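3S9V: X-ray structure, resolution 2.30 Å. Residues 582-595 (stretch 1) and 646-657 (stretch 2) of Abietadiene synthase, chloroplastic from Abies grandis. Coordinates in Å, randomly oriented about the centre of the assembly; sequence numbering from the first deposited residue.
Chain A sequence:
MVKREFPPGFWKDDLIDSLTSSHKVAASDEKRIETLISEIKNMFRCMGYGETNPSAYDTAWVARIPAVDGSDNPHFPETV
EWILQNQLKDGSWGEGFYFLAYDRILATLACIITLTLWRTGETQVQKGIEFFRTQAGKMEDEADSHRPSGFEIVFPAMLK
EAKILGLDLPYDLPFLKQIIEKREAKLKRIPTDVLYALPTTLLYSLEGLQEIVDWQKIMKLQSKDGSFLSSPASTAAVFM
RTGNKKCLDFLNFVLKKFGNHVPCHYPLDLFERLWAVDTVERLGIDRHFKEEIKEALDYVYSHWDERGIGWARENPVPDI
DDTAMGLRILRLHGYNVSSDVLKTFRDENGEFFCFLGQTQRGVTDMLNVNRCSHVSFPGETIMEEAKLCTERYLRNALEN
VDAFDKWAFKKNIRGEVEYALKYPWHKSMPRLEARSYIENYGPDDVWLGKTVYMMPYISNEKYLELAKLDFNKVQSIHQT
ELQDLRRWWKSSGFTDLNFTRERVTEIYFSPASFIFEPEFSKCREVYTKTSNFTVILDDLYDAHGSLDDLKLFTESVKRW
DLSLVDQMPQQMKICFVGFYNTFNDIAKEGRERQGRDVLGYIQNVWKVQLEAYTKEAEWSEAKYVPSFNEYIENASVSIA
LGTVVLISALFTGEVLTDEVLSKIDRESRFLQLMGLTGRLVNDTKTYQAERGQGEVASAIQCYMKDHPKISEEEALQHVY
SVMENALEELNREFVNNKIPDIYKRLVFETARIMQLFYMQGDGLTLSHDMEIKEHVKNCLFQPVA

Stretch 1, residues 582-595: TFNDIAKEGRERQG
Stretch 2, residues 646-657: LISALFTGEVLT

A helix that loses its regular hydrogen bonding leaves backbone groups in need of partners, and a neighbouring helix can supply them from a single polar side chain near its end. In abietadiene synthase, stretch 1 continues a helix already under way at Thr582 and stays helical through Gln594, with Gly595 leaving the helix at phi/psi 75/15. Stretch 2 enters as a helix and continues as an irregular chain. Both run in the same sequence sense along the contact: CA–CA separations fall from 8.8 Å (Ile586–Ile647) through 6.2 Å (Gly590–Leu650) to 5.1 Å (Gln594–Val655).

The wide end is apolar. Ile647 (m, t; phi/psi -83/-40) points toward the helix, placing CD1 3.7 Å from Phe583 CE2 and CG2 4.1 Å from Ile586 CG2. Phe583 has chi1 -73° and chi2 92°; Ile586 is m, t. Ser648 (m; phi/psi -64/-33) and Ala649 (-60/-10) point away as a type I turn from Ser648 to Phe651 forms, closed by Phe651 N to Ser648 O at 2.9 Å.

The carbonyl of Leu650 (chi1 -80°, chi2 38°; phi/psi -87/-11) accepts a hydrogen bond, Gln594 NE2 to Leu650 O, at 2.8 Å. Phe651 (phi/psi -120/38; chi1 -55°, chi2 78°) sets off sideways, yet its ring reaches the helix. CZ lies 3.6 Å from Ile586 CG2 and 3.6 Å from Gly590 CA, while Ile586 O meets the ring edge, 3.3 Å from Phe651 CZ. An ideal CB on Gly590 would lie a tight 3.3 Å from Phe651 CZ, so its absence leaves space for the ring; within its own helix that CB would also clash with Ile586 O, at 2.9 Å. Arg593 (m, t, p; chi4 137°) flanks the same ring, its CD 3.7 Å from Phe651 CD2, and its guanidinium lays one face over Phe651 O.

Thr652 (p; phi/psi -82/-25) turns away; its OG1 receives a weak hydrogen bond from Glu654 N at 3.5 Å. Gly653, at phi/psi 120/-7, adopts a conformation that calls for glycine. Water 1 ties this bend to the helix, donating to Leu650 O (2.8 Å) and accepting from Gly653 N (3.1 Å) and Arg593 NE (3.3 Å).

Beyond Glu654 (-130/147), the chain is extended through Val655 (-61/132; t) and Leu656 (-88/101; t, p). Leu656 N donates to Gln594 OE1 at 2.8 Å and 163°. Gln594 (m, m; chi3 -43°) thus uses both ends of its amide to bridge backbone groups six residues apart. Water 2 extends the link, donating to Gln594 OE1 (2.8 Å) and Leu656 O (3.1 Å). Thr657 (p; -74/160) then turns away to cap the next helix.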

# COMPACT_ATOMS: atom_id res chain seq x y z
N THR A 582 28.56 -27.76 8.38
CA THR A 582 27.30 -27.11 8.12
C THR A 582 26.74 -27.50 6.75
O THR A 582 25.58 -27.89 6.65
CB THR A 582 27.42 -25.58 8.19
OG1 THR A 582 27.66 -25.19 9.55
CG2 THR A 582 26.15 -24.92 7.69
N PHE A 583 27.56 -27.42 5.71
CA PHE A 583 27.03 -27.75 4.40
C PHE A 583 26.83 -29.22 4.06
O PHE A 583 26.09 -29.53 3.13
CB PHE A 583 27.81 -27.02 3.32
CG PHE A 583 27.50 -25.55 3.27
CD1 PHE A 583 28.26 -24.64 4.00
CD2 PHE A 583 26.37 -25.09 2.58
CE1 PHE A 583 27.91 -23.29 4.04
CE2 PHE A 583 26.01 -23.74 2.62
CZ PHE A 583 26.78 -22.84 3.35
N ASN A 584 27.48 -30.12 4.78
CA ASN A 584 27.25 -31.54 4.52
C ASN A 584 25.83 -31.79 5.02
O ASN A 584 25.09 -32.61 4.47
CB ASN A 584 28.23 -32.43 5.29
CG ASN A 584 29.50 -32.70 4.52
OD1 ASN A 584 29.50 -32.75 3.29
ND2 ASN A 584 30.58 -32.91 5.25
N ASP A 585 25.46 -31.04 6.06
CA ASP A 585 24.14 -31.12 6.67
C ASP A 585 23.11 -30.60 5.67
O ASP A 585 22.17 -31.30 5.32
CB ASP A 585 24.12 -30.28 7.95
CG ASP A 585 22.76 -30.27 8.64
OD1 ASP A 585 22.64 -29.63 9.70
OD2 ASP A 585 21.82 -30.91 8.11
N ILE A 586 23.31 -29.36 5.22
CA ILE A 586 22.42 -28.73 4.24
C ILE A 586 22.36 -29.56 2.96
O ILE A 586 21.33 -29.64 2.31
CB ILE A 586 22.91 -27.29 3.93
CG1 ILE A 586 22.57 -26.37 5.09
CG2 ILE A 586 22.31 -26.77 2.62
CD1 ILE A 586 23.11 -24.97 4.96
N ALA A 587 23.47 -30.22 2.62
CA ALA A 587 23.51 -31.05 1.42
C ALA A 587 22.61 -32.28 1.58
O ALA A 587 21.88 -32.65 0.67
CB ALA A 587 24.95 -31.49 1.14
N LYS A 588 22.67 -32.89 2.76
CA LYS A 588 21.89 -34.07 3.07
C LYS A 588 20.40 -33.75 3.04
O LYS A 588 19.63 -34.43 2.36
CB LYS A 588 22.30 -34.59 4.46
CG LYS A 588 21.51 -35.78 4.98
CD LYS A 588 21.99 -36.14 6.38
CE LYS A 588 21.16 -37.25 6.99
NZ LYS A 588 21.58 -37.51 8.40
N GLU A 589 19.99 -32.73 3.79
CA GLU A 589 18.59 -32.34 3.81
C GLU A 589 18.14 -31.87 2.43
O GLU A 589 17.00 -32.09 2.02
CB GLU A 589 18.36 -31.23 4.82
CG GLU A 589 18.54 -31.65 6.26
CD GLU A 589 18.10 -30.57 7.23
OE1 GLU A 589 18.73 -29.48 7.24
OE2 GLU A 589 17.12 -30.79 7.97
N GLY A 590 19.06 -31.24 1.70
CA GLY A 590 18.75 -30.77 0.37
C GLY A 590 18.56 -31.93 -0.59
O GLY A 590 17.69 -31.88 -1.47
N ARG A 591 19.36 -32.97 -0.43
CA ARG A 591 19.25 -34.14 -1.30
C ARG A 591 17.89 -34.82 -1.09
O ARG A 591 17.28 -35.34 -2.03
CB ARG A 591 20.38 -35.14 -1.02
CG ARG A 591 20.24 -36.43 -1.80
CD ARG A 591 21.45 -37.35 -1.63
NE ARG A 591 21.70 -37.76 -0.25
CZ ARG A 591 22.55 -37.15 0.57
NH1 ARG A 591 22.71 -37.60 1.81
NH2 ARG A 591 23.25 -36.09 0.17
N GLU A 592 17.42 -34.81 0.14
CA GLU A 592 16.14 -35.44 0.46
C GLU A 592 14.93 -34.65 -0.03
O GLU A 592 13.91 -35.23 -0.37
CB GLU A 592 16.06 -35.67 1.97
CG GLU A 592 17.19 -36.54 2.49
CD GLU A 592 17.33 -36.51 4.00
OE1 GLU A 592 18.32 -37.08 4.50
OE2 GLU A 592 16.45 -35.93 4.67
N ARG A 593 15.06 -33.32 -0.07
CA ARG A 593 13.96 -32.47 -0.52
C ARG A 593 13.99 -32.23 -2.03
O ARG A 593 13.02 -31.73 -2.60
CB ARG A 593 14.00 -31.13 0.22
CG ARG A 593 14.00 -31.29 1.74
CD ARG A 593 14.04 -29.96 2.49
NE ARG A 593 12.84 -29.15 2.25
CZ ARG A 593 12.20 -28.49 3.21
NH1 ARG A 593 11.12 -27.77 2.91
NH2 ARG A 593 12.62 -28.55 4.46
N GLN A 594 15.09 -32.61 -2.68
CA GLN A 594 15.22 -32.42 -4.12
C GLN A 594 15.16 -33.71 -4.92
O GLN A 594 15.01 -33.68 -6.14
CB GLN A 594 16.53 -31.69 -4.43
CG GLN A 594 16.56 -30.24 -4.00
CD GLN A 594 15.39 -29.45 -4.56
OE1 GLN A 594 15.04 -29.59 -5.73
NE2 GLN A 594 14.80 -28.61 -3.73
N GLY A 595 15.29 -34.85 -4.25
CA GLY A 595 15.24 -36.11 -4.95
C GLY A 595 16.50 -36.44 -5.74
O GLY A 595 16.48 -37.33 -6.59
N LEU A 646 20.63 -18.90 -4.11
CA LEU A 646 20.78 -20.18 -4.76
C LEU A 646 20.77 -21.38 -3.81
O LEU A 646 20.29 -22.46 -4.17
CB LEU A 646 22.03 -20.17 -5.63
CG LEU A 646 21.92 -19.16 -6.79
CD1 LEU A 646 23.22 -19.12 -7.58
CD2 LEU A 646 20.76 -19.55 -7.70
N ILE A 647 21.28 -21.21 -2.60
CA ILE A 647 21.27 -22.31 -1.67
C ILE A 647 19.91 -22.40 -0.96
O ILE A 647 19.38 -23.49 -0.76
CB ILE A 647 22.43 -22.20 -0.67
CG1 ILE A 647 23.75 -22.22 -1.46
CG2 ILE A 647 22.38 -23.34 0.34
CD1 ILE A 647 25.00 -22.28 -0.62
N SER A 648 19.33 -21.25 -0.61
CA SER A 648 18.02 -21.22 0.04
C SER A 648 16.91 -21.77 -0.87
O SER A 648 15.95 -22.39 -0.40
CB SER A 648 17.65 -19.79 0.45
OG SER A 648 18.55 -19.28 1.41
N ALA A 649 17.05 -21.54 -2.18
CA ALA A 649 16.07 -21.98 -3.18
C ALA A 649 15.86 -23.50 -3.23
O ALA A 649 14.95 -23.98 -3.92
CB ALA A 649 16.48 -21.47 -4.56
N LEU A 650 16.70 -24.25 -2.53
CA LEU A 650 16.57 -25.71 -2.49
C LEU A 650 15.60 -26.12 -1.39
O LEU A 650 15.18 -27.27 -1.32
CB LEU A 650 17.92 -26.36 -2.20
CG LEU A 650 18.98 -26.56 -3.28
CD1 LEU A 650 19.01 -25.39 -4.22
CD2 LEU A 650 20.32 -26.75 -2.59
N PHE A 651 15.24 -25.17 -0.53
CA PHE A 651 14.37 -25.50 0.60
C PHE A 651 13.03 -24.77 0.69
O PHE A 651 12.56 -24.46 1.78
CB PHE A 651 15.15 -25.30 1.90
CG PHE A 651 16.44 -26.07 1.95
CD1 PHE A 651 17.57 -25.61 1.26
CD2 PHE A 651 16.52 -27.27 2.64
CE1 PHE A 651 18.75 -26.34 1.27
CE2 PHE A 651 17.70 -28.02 2.65
CZ PHE A 651 18.82 -27.55 1.97
N THR A 652 12.39 -24.55 -0.45
CA THR A 652 11.10 -23.86 -0.49
C THR A 652 9.91 -24.78 -0.20
O THR A 652 8.86 -24.33 0.25
CB THR A 652 10.87 -23.22 -1.87
OG1 THR A 652 10.91 -24.24 -2.87
CG2 THR A 652 11.96 -22.18 -2.16
N GLY A 653 10.08 -26.07 -0.46
CA GLY A 653 9.00 -27.01 -0.23
C GLY A 653 8.61 -27.70 -1.51
O GLY A 653 7.79 -28.62 -1.51
N GLU A 654 9.19 -27.25 -2.62
CA GLU A 654 8.93 -27.82 -3.94
C GLU A 654 10.24 -28.13 -4.63
O GLU A 654 11.23 -27.42 -4.44
CB GLU A 654 8.12 -26.85 -4.80
CG GLU A 654 6.72 -26.59 -4.29
CD GLU A 654 5.93 -27.87 -4.08
OE1 GLU A 654 5.90 -28.71 -5.00
OE2 GLU A 654 5.33 -28.02 -2.99
N VAL A 655 10.26 -29.18 -5.43
CA VAL A 655 11.46 -29.56 -6.16
C VAL A 655 11.88 -28.41 -7.08
O VAL A 655 11.05 -27.86 -7.81
CB VAL A 655 11.23 -30.83 -7.00
CG1 VAL A 655 12.44 -31.13 -7.86
CG2 VAL A 655 10.94 -32.01 -6.08
N LEU A 656 13.16 -28.05 -7.04
CA LEU A 656 13.67 -26.98 -7.89
C LEU A 656 14.09 -27.57 -9.22
O LEU A 656 15.17 -28.17 -9.32
CB LEU A 656 14.88 -26.29 -7.23
CG LEU A 656 15.57 -25.21 -8.08
CD1 LEU A 656 14.58 -24.10 -8.40
CD2 LEU A 656 16.78 -24.66 -7.32
N THR A 657 13.25 -27.42 -10.23
CA THR A 657 13.54 -27.96 -11.56
C THR A 657 14.61 -27.13 -12.28
O THR A 657 14.85 -25.98 -11.93
CB THR A 657 12.27 -27.99 -12.42
OG1 THR A 657 11.84 -26.65 -12.71
CG2 THR A 657 11.15 -28.72 -11.68
O HOH W 1 12.56 -27.89 -0.75
O HOH W 2 16.24 -30.78 -7.94